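Local structure of toluene, o-xylene monooxygenase oxygenase subunit (Pseudomonas stutzeri, 2INC) at residues B[124-129]-B[157-162]; B[115-120]-B[189-194]; B[288-293]-B[309-314]. The protein probably serves as a subunit of the oxygenase component of a multicomponent monooxygenase that hydroxylates toluene, o-xylene and related aromatic compounds. All coordinates share one frame; numbering follows the deposited sequence.

Interaction 1: residues B[124-129]-B[157-162]; sequences LFHALQ and RWLTHT
The Phe125 ring carries Trp158 over one face and the hydroxyl of Thr162 at its edge. Trp158 CB sits over that face, 3.7 Å from Phe125 CD1, and the indole follows with its edge, CE3 lying 3.7 Å from Phe125 CD2 near the rim. The result is an edge-to-face pair, ring centroids 5.3 Å apart and planes at 73°. In the plane of the phenyl ring, Thr162 OG1 stands 3.4 Å from Phe125 CE1; this hydroxyl donates to Trp158 O, which also receives Thr162 N from the opposite face of its carbonyl. The indole N-H is bound by Asp253 of helix 241-268. The consecutive helices 121-138 and 142-172, joined by a short turn, form a helical hairpin in this ferritin-clan family, the axes of the two segments approaching to 8.7 Å at 160°, antiparallel. Leu159 runs alongside the His126 side chain, its CD2 3.6 Å from His126 ND1 and 3.4 Å from Gln129 OE1. These two polar groups share a weak hydrogen bond, and their outer nitrogens, Gln129 NE2 and His126 NE2, bond to the chain of another protein. An alanine at Phe125 would probably open a gap between the helices and leave the Trp158 edge without the face it packs on. No hydrogen bond joins the segments: aromatic and aliphatic packing holds them, while polar ends turn to their own helix, Asp253 or the chain of another protein.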
# COMPACT_ATOMS: atom_id res chain seq x y z
N LEU B 124 7.22 -31.73 19.89
CA LEU B 124 5.80 -31.85 20.06
C LEU B 124 5.07 -30.79 19.19
O LEU B 124 4.08 -31.11 18.56
CB LEU B 124 5.44 -31.69 21.53
CG LEU B 124 3.94 -31.77 21.81
CD1 LEU B 124 3.23 -33.00 21.13
CD2 LEU B 124 3.79 -31.92 23.33
N PHE B 125 5.56 -29.56 19.13
CA PHE B 125 4.89 -28.50 18.35
C PHE B 125 4.98 -28.79 16.87
O PHE B 125 4.02 -28.54 16.14
CB PHE B 125 5.46 -27.08 18.66
CG PHE B 125 5.21 -26.60 20.07
CD1 PHE B 125 6.06 -25.61 20.63
CD2 PHE B 125 4.17 -27.08 20.84
CE1 PHE B 125 5.88 -25.12 21.92
CE2 PHE B 125 3.97 -26.61 22.15
CZ PHE B 125 4.82 -25.63 22.69
N HIS B 126 6.12 -29.34 16.41
CA HIS B 126 6.20 -29.74 15.01
C HIS B 126 5.25 -30.92 14.70
O HIS B 126 4.60 -30.90 13.67
CB HIS B 126 7.62 -30.11 14.58
CG HIS B 126 7.72 -30.36 13.10
ND1 HIS B 126 7.53 -29.36 12.17
CD2 HIS B 126 7.89 -31.50 12.41
CE1 HIS B 126 7.63 -29.88 10.95
NE2 HIS B 126 7.86 -31.18 11.07
N ALA B 127 5.08 -31.85 15.63
CA ALA B 127 4.11 -32.95 15.46
C ALA B 127 2.69 -32.38 15.38
O ALA B 127 1.89 -32.86 14.60
CB ALA B 127 4.22 -33.94 16.63
N LEU B 128 2.41 -31.31 16.10
CA LEU B 128 1.09 -30.67 15.97
C LEU B 128 0.93 -29.99 14.61
O LEU B 128 -0.19 -29.97 14.03
CB LEU B 128 0.87 -29.65 17.09
CG LEU B 128 0.71 -30.18 18.52
CD1 LEU B 128 0.54 -28.96 19.44
CD2 LEU B 128 -0.48 -31.11 18.60
N GLN B 129 2.00 -29.34 14.15
CA GLN B 129 2.07 -28.72 12.82
C GLN B 129 1.73 -29.76 11.78
O GLN B 129 0.95 -29.53 10.89
CB GLN B 129 3.50 -28.22 12.61
CG GLN B 129 3.75 -27.49 11.26
CD GLN B 129 5.16 -27.03 11.19
OE1 GLN B 129 5.83 -26.93 12.23
NE2 GLN B 129 5.67 -26.78 9.96
N ARG B 157 4.73 -21.29 14.16
CA ARG B 157 5.13 -20.12 14.94
C ARG B 157 5.62 -20.60 16.31
O ARG B 157 6.66 -20.13 16.79
CB ARG B 157 3.89 -19.25 15.12
CG ARG B 157 4.19 -17.94 15.85
CD ARG B 157 2.93 -17.33 16.31
NE ARG B 157 3.21 -16.07 17.03
CZ ARG B 157 2.48 -15.55 18.03
NH1 ARG B 157 2.88 -14.41 18.60
NH2 ARG B 157 1.38 -16.14 18.47
N TRP B 158 4.91 -21.54 16.95
CA TRP B 158 5.34 -21.96 18.29
C TRP B 158 6.67 -22.71 18.22
O TRP B 158 7.60 -22.49 19.04
CB TRP B 158 4.31 -22.87 18.96
CG TRP B 158 2.98 -22.36 19.12
CD1 TRP B 158 2.53 -21.08 18.90
CD2 TRP B 158 1.85 -23.11 19.59
NE1 TRP B 158 1.18 -21.00 19.20
CE2 TRP B 158 0.74 -22.24 19.58
CE3 TRP B 158 1.65 -24.47 19.95
CZ2 TRP B 158 -0.52 -22.65 19.96
CZ3 TRP B 158 0.37 -24.88 20.32
CH2 TRP B 158 -0.70 -23.97 20.33
N LEU B 159 6.80 -23.60 17.24
CA LEU B 159 8.08 -24.27 17.00
C LEU B 159 9.19 -23.22 16.84
O LEU B 159 10.27 -23.37 17.41
CB LEU B 159 8.02 -25.18 15.76
CG LEU B 159 9.28 -25.64 15.01
CD1 LEU B 159 10.09 -26.55 15.89
CD2 LEU B 159 8.84 -26.39 13.78
N THR B 160 8.90 -22.15 16.08
CA THR B 160 9.93 -21.16 15.76
C THR B 160 10.39 -20.39 17.03
O THR B 160 11.60 -20.20 17.24
CB THR B 160 9.43 -20.27 14.62
OG1 THR B 160 9.14 -21.10 13.46
CG2 THR B 160 10.43 -19.18 14.26
N HIS B 161 9.44 -20.00 17.87
CA HIS B 161 9.77 -19.35 19.16
C HIS B 161 10.68 -20.29 19.95
O HIS B 161 11.67 -19.86 20.57
CB HIS B 161 8.54 -19.16 20.08
CG HIS B 161 7.46 -18.26 19.56
ND1 HIS B 161 7.70 -17.15 18.76
CD2 HIS B 161 6.12 -18.25 19.84
CE1 HIS B 161 6.56 -16.51 18.56
NE2 HIS B 161 5.59 -17.15 19.20
N THR B 162 10.30 -21.56 20.02
CA THR B 162 11.02 -22.54 20.82
C THR B 162 12.44 -22.73 20.25
O THR B 162 13.40 -22.75 20.99
CB THR B 162 10.27 -23.93 20.80
OG1 THR B 162 8.91 -23.72 21.15
CG2 THR B 162 10.89 -24.85 21.83

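Interaction 2: residues B[115-120]-B[189-194]; sequences ARFYTP and DPAWQG
Asp189 meets Arg116 through a side-on, two-nitrogen salt bridge. Arg116 NE donates to Asp189 OD1 at 2.6 Å and Arg116 NH2 to Asp189 OD2 at 2.9 Å, each oxygen offering its syn lone pair, with guanidinium and carboxylate nearly coplanar (25° between planes). The arginine reaches this far because its chain is extended from CG to NE. Asp189 is at the N-cap of helix 190-202, and its OD2 takes the capping bond on its anti side from Ala191 N at 2.7 Å; one carboxylate thus both caps that helix and ties it to the end of helix 108-117. The cap and the arginine would together be expected to stabilise its negative charge. At Ala191 the contact turns apolar, CB lying 4.0 Å from Phe117 CE1. Trp192 then reaches across with its indole: NE1 donates to Arg116 O at 2.8 Å, the oxygen lying in the ring plane and the N-H nearly straight at it (164°). That carbonyl belongs to the last turn of helix 108-117, and the residue four places on, Pro120, has no N-H to offer it. Pro120 itself covers one face of the indole near the rim, its CB 3.8 Å from Trp192 CZ2. The same CZ2 lies 3.5 Å from Phe117 O, which accepts from the hydroxyl of Tyr296. The Tyr296 ring also stands edge-to-face with both Trp192 and Phe117. Beyond the indole, Gln193 turns its NE2 back to Asp189 O, 3.0 Å away, and also to Trp186 O.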
# COMPACT_ATOMS: atom_id res chain seq x y z
N ALA B 115 15.64 -27.38 30.18
CA ALA B 115 16.22 -28.36 29.29
C ALA B 115 15.33 -29.60 29.18
O ALA B 115 15.22 -30.19 28.08
CB ALA B 115 17.64 -28.74 29.73
N ARG B 116 14.67 -29.97 30.27
CA ARG B 116 13.88 -31.19 30.31
C ARG B 116 12.49 -30.99 29.82
O ARG B 116 11.97 -31.84 29.06
CB ARG B 116 13.79 -31.74 31.75
CG ARG B 116 13.10 -33.11 31.85
CD ARG B 116 13.40 -33.77 33.18
NE ARG B 116 12.74 -35.09 33.16
CZ ARG B 116 12.25 -35.71 34.22
NH1 ARG B 116 12.34 -35.16 35.44
NH2 ARG B 116 11.67 -36.90 34.04
N PHE B 117 11.85 -29.91 30.30
CA PHE B 117 10.43 -29.68 30.08
C PHE B 117 10.06 -28.63 29.06
O PHE B 117 8.88 -28.59 28.65
CB PHE B 117 9.77 -29.27 31.39
CG PHE B 117 9.79 -30.35 32.43
CD1 PHE B 117 8.86 -31.39 32.37
CD2 PHE B 117 10.76 -30.36 33.44
CE1 PHE B 117 8.88 -32.41 33.34
CE2 PHE B 117 10.78 -31.38 34.41
CZ PHE B 117 9.81 -32.40 34.37
N TYR B 118 11.01 -27.78 28.69
CA TYR B 118 10.70 -26.72 27.69
C TYR B 118 11.25 -26.95 26.30
O TYR B 118 10.50 -27.11 25.34
CB TYR B 118 11.07 -25.33 28.27
CG TYR B 118 10.89 -24.23 27.23
CD1 TYR B 118 11.99 -23.58 26.68
CD2 TYR B 118 9.63 -23.90 26.79
CE1 TYR B 118 11.83 -22.59 25.71
CE2 TYR B 118 9.46 -22.92 25.80
CZ TYR B 118 10.56 -22.27 25.29
OH TYR B 118 10.39 -21.29 24.33
N THR B 119 12.57 -27.01 26.15
CA THR B 119 13.11 -27.07 24.82
C THR B 119 12.71 -28.30 23.96
O THR B 119 12.61 -28.16 22.72
CB THR B 119 14.59 -26.76 24.79
OG1 THR B 119 15.24 -27.71 25.58
CG2 THR B 119 14.83 -25.34 25.41
N PRO B 120 12.50 -29.50 24.58
CA PRO B 120 12.06 -30.62 23.74
C PRO B 120 10.71 -30.44 23.11
O PRO B 120 10.35 -31.19 22.21
CB PRO B 120 12.02 -31.82 24.69
CG PRO B 120 12.93 -31.46 25.80
CD PRO B 120 12.81 -29.97 25.95
N ASP B 189 12.70 -39.79 27.67
CA ASP B 189 12.39 -39.37 29.03
C ASP B 189 10.98 -39.77 29.35
O ASP B 189 10.07 -39.40 28.60
CB ASP B 189 12.53 -37.81 29.13
CG ASP B 189 12.40 -37.29 30.55
OD1 ASP B 189 13.20 -36.40 30.93
OD2 ASP B 189 11.47 -37.69 31.30
N PRO B 190 10.76 -40.46 30.49
CA PRO B 190 9.41 -40.89 30.85
C PRO B 190 8.44 -39.73 30.80
O PRO B 190 7.26 -39.98 30.48
CB PRO B 190 9.52 -41.34 32.31
CG PRO B 190 11.03 -41.59 32.53
CD PRO B 190 11.77 -40.87 31.49
N ALA B 191 8.91 -38.49 31.13
CA ALA B 191 7.97 -37.35 31.22
C ALA B 191 7.31 -37.07 29.88
O ALA B 191 6.18 -36.54 29.85
CB ALA B 191 8.65 -36.07 31.70
N TRP B 192 7.99 -37.44 28.80
CA TRP B 192 7.45 -37.13 27.44
C TRP B 192 6.81 -38.31 26.73
O TRP B 192 6.24 -38.15 25.63
CB TRP B 192 8.57 -36.66 26.54
CG TRP B 192 9.01 -35.28 26.87
CD1 TRP B 192 10.13 -34.95 27.58
CD2 TRP B 192 8.38 -34.03 26.50
NE1 TRP B 192 10.24 -33.57 27.69
CE2 TRP B 192 9.17 -32.99 27.05
CE3 TRP B 192 7.22 -33.70 25.77
CZ2 TRP B 192 8.86 -31.63 26.87
CZ3 TRP B 192 6.90 -32.32 25.61
CH2 TRP B 192 7.73 -31.31 26.15
N GLN B 193 6.88 -39.50 27.32
CA GLN B 193 6.38 -40.68 26.65
C GLN B 193 4.84 -40.76 26.49
O GLN B 193 4.37 -41.31 25.50
CB GLN B 193 6.99 -41.94 27.25
CG GLN B 193 8.49 -42.20 26.90
CD GLN B 193 8.91 -41.47 25.65
OE1 GLN B 193 8.64 -41.95 24.52
NE2 GLN B 193 9.59 -40.30 25.81
N GLY B 194 4.08 -40.24 27.45
CA GLY B 194 2.62 -40.09 27.30
C GLY B 194 2.37 -39.26 26.06
O GLY B 194 1.70 -39.72 25.16

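Interaction 3: residues B[288-293]-B[309-314]; sequences LADKAI and EAKSAS
Helices 274-299 and 303-319 come together here in an antiparallel sense, with Ile293 and Ala310 nearest at 6.9 Å between CA atoms, and the axes of the two segments come within 10.2 Å at 144°. Ile293 carries the apolar part of the contact, with both of its branches in use. Its CG2, anti to the backbone N, presses on Ala310 CB at 3.6 Å and has the methylene Lys311 CG at 4.1 Å. The other branch, with CD1 anti to CA (chi2 170°), ends 3.8 Å from Ser314 OG, one turn further along the opposing helix. The two helices are the last of the chain and are joined by only a few residues, so the pair forms a C-terminal helical hairpin. Helix 208-237 lies against both arms of it, through Val218 on Ala289 and Pro221 on Ser314. Toward the more exposed side, Lys311 stretches its extended chain past Asp290 at about a right angle, Lys311 CE passing Asp290 OD1 at 4.0 Å. The charges themselves stay apart, with Lys311 NZ 4.8 Å from Asp290 OD1, a separation at which attraction is likely to be felt without a direct bond. Each has a firmer partner nearby: Lys311 NZ forms a salt bridge with Glu294, the residue after Ile293 on the first arm, and Asp290 OD1 forms one with Arg315 NH2 on the second arm.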
# COMPACT_ATOMS: atom_id res chain seq x y z
N LEU B 288 -5.32 -41.87 26.43
CA LEU B 288 -3.92 -41.54 26.03
C LEU B 288 -3.55 -40.13 26.39
O LEU B 288 -2.38 -39.86 26.68
CB LEU B 288 -3.70 -41.71 24.54
CG LEU B 288 -3.43 -43.12 24.02
CD1 LEU B 288 -3.38 -43.11 22.49
CD2 LEU B 288 -2.14 -43.66 24.58
N ALA B 289 -4.52 -39.22 26.34
CA ALA B 289 -4.32 -37.84 26.78
C ALA B 289 -4.10 -37.78 28.30
O ALA B 289 -3.27 -37.02 28.77
CB ALA B 289 -5.52 -36.99 26.42
N ASP B 290 -4.86 -38.58 29.05
CA ASP B 290 -4.61 -38.73 30.47
C ASP B 290 -3.22 -39.21 30.73
O ASP B 290 -2.52 -38.61 31.52
CB ASP B 290 -5.61 -39.67 31.11
CG ASP B 290 -7.00 -39.04 31.23
OD1 ASP B 290 -7.10 -37.79 31.08
OD2 ASP B 290 -7.98 -39.78 31.48
N LYS B 291 -2.80 -40.28 30.08
CA LYS B 291 -1.46 -40.77 30.24
C LYS B 291 -0.43 -39.65 30.00
O LYS B 291 0.53 -39.52 30.74
CB LYS B 291 -1.20 -41.93 29.27
CG LYS B 291 -1.44 -43.33 29.84
CD LYS B 291 -0.88 -44.47 28.90
CE LYS B 291 0.49 -44.10 28.32
NZ LYS B 291 0.36 -43.79 26.87
N ALA B 292 -0.68 -38.84 28.98
CA ALA B 292 0.22 -37.75 28.57
C ALA B 292 0.45 -36.72 29.65
O ALA B 292 1.60 -36.40 30.00
CB ALA B 292 -0.33 -37.08 27.28
N ILE B 293 -0.68 -36.18 30.16
CA ILE B 293 -0.73 -35.20 31.23
C ILE B 293 -0.11 -35.81 32.48
O ILE B 293 0.74 -35.16 33.14
CB ILE B 293 -2.22 -34.79 31.53
CG1 ILE B 293 -2.79 -33.94 30.39
CG2 ILE B 293 -2.29 -34.00 32.84
CD1 ILE B 293 -4.32 -33.69 30.49
N GLU B 309 -5.31 -30.06 37.69
CA GLU B 309 -5.74 -28.86 36.94
C GLU B 309 -5.65 -29.04 35.42
O GLU B 309 -6.60 -28.71 34.74
CB GLU B 309 -5.00 -27.60 37.37
CG GLU B 309 -5.27 -27.18 38.81
CD GLU B 309 -4.46 -25.97 39.22
OE1 GLU B 309 -3.31 -25.81 38.72
OE2 GLU B 309 -4.96 -25.14 40.04
N ALA B 310 -4.55 -29.60 34.90
CA ALA B 310 -4.46 -29.86 33.43
C ALA B 310 -5.65 -30.73 33.00
O ALA B 310 -6.33 -30.44 32.01
CB ALA B 310 -3.11 -30.50 33.05
N LYS B 311 -5.99 -31.73 33.80
CA LYS B 311 -7.04 -32.67 33.41
C LYS B 311 -8.39 -32.03 33.33
O LYS B 311 -9.11 -32.29 32.36
CB LYS B 311 -7.10 -33.88 34.34
CG LYS B 311 -6.11 -34.97 34.01
CD LYS B 311 -6.29 -36.20 34.93
CE LYS B 311 -5.26 -37.26 34.58
NZ LYS B 311 -5.42 -38.45 35.48
N SER B 312 -8.75 -31.18 34.30
CA SER B 312 -10.11 -30.61 34.28
C SER B 312 -10.26 -29.46 33.29
O SER B 312 -11.34 -29.23 32.76
CB SER B 312 -10.58 -30.19 35.69
OG SER B 312 -9.72 -29.21 36.20
N ALA B 313 -9.17 -28.72 33.07
CA ALA B 313 -9.17 -27.60 32.11
C ALA B 313 -9.33 -28.12 30.70
O ALA B 313 -10.10 -27.58 29.95
CB ALA B 313 -7.90 -26.78 32.23
N SER B 314 -8.61 -29.18 30.36
CA SER B 314 -8.76 -29.81 29.05
C SER B 314 -10.11 -30.51 28.86
O SER B 314 -10.71 -30.42 27.81
CB SER B 314 -7.59 -30.75 28.76
OG SER B 314 -7.53 -31.81 29.69

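Along the chain, both segments of interaction 1 lie between those of interaction 2, and interaction 3 follows both near the C terminus. Interactions 1 and 2 have centres about 14 Å apart and touch, with Thr162 packing on Tyr118 and Thr119, and Leu124 on Trp192. Helices 108-117 and 121-138 are consecutive, which links the two contacts directly. Interaction 3, its centre about 15 Å from the centre of interaction 2, meets it where Gly194 lies against Ala292; interactions 1 and 3 do not touch. Helix 190-202 thus stands between helix 121-138 and helix 274-299 of the C-terminal hairpin, packing on both, within an all-helical subunit whose family belongs to the ferritin clan.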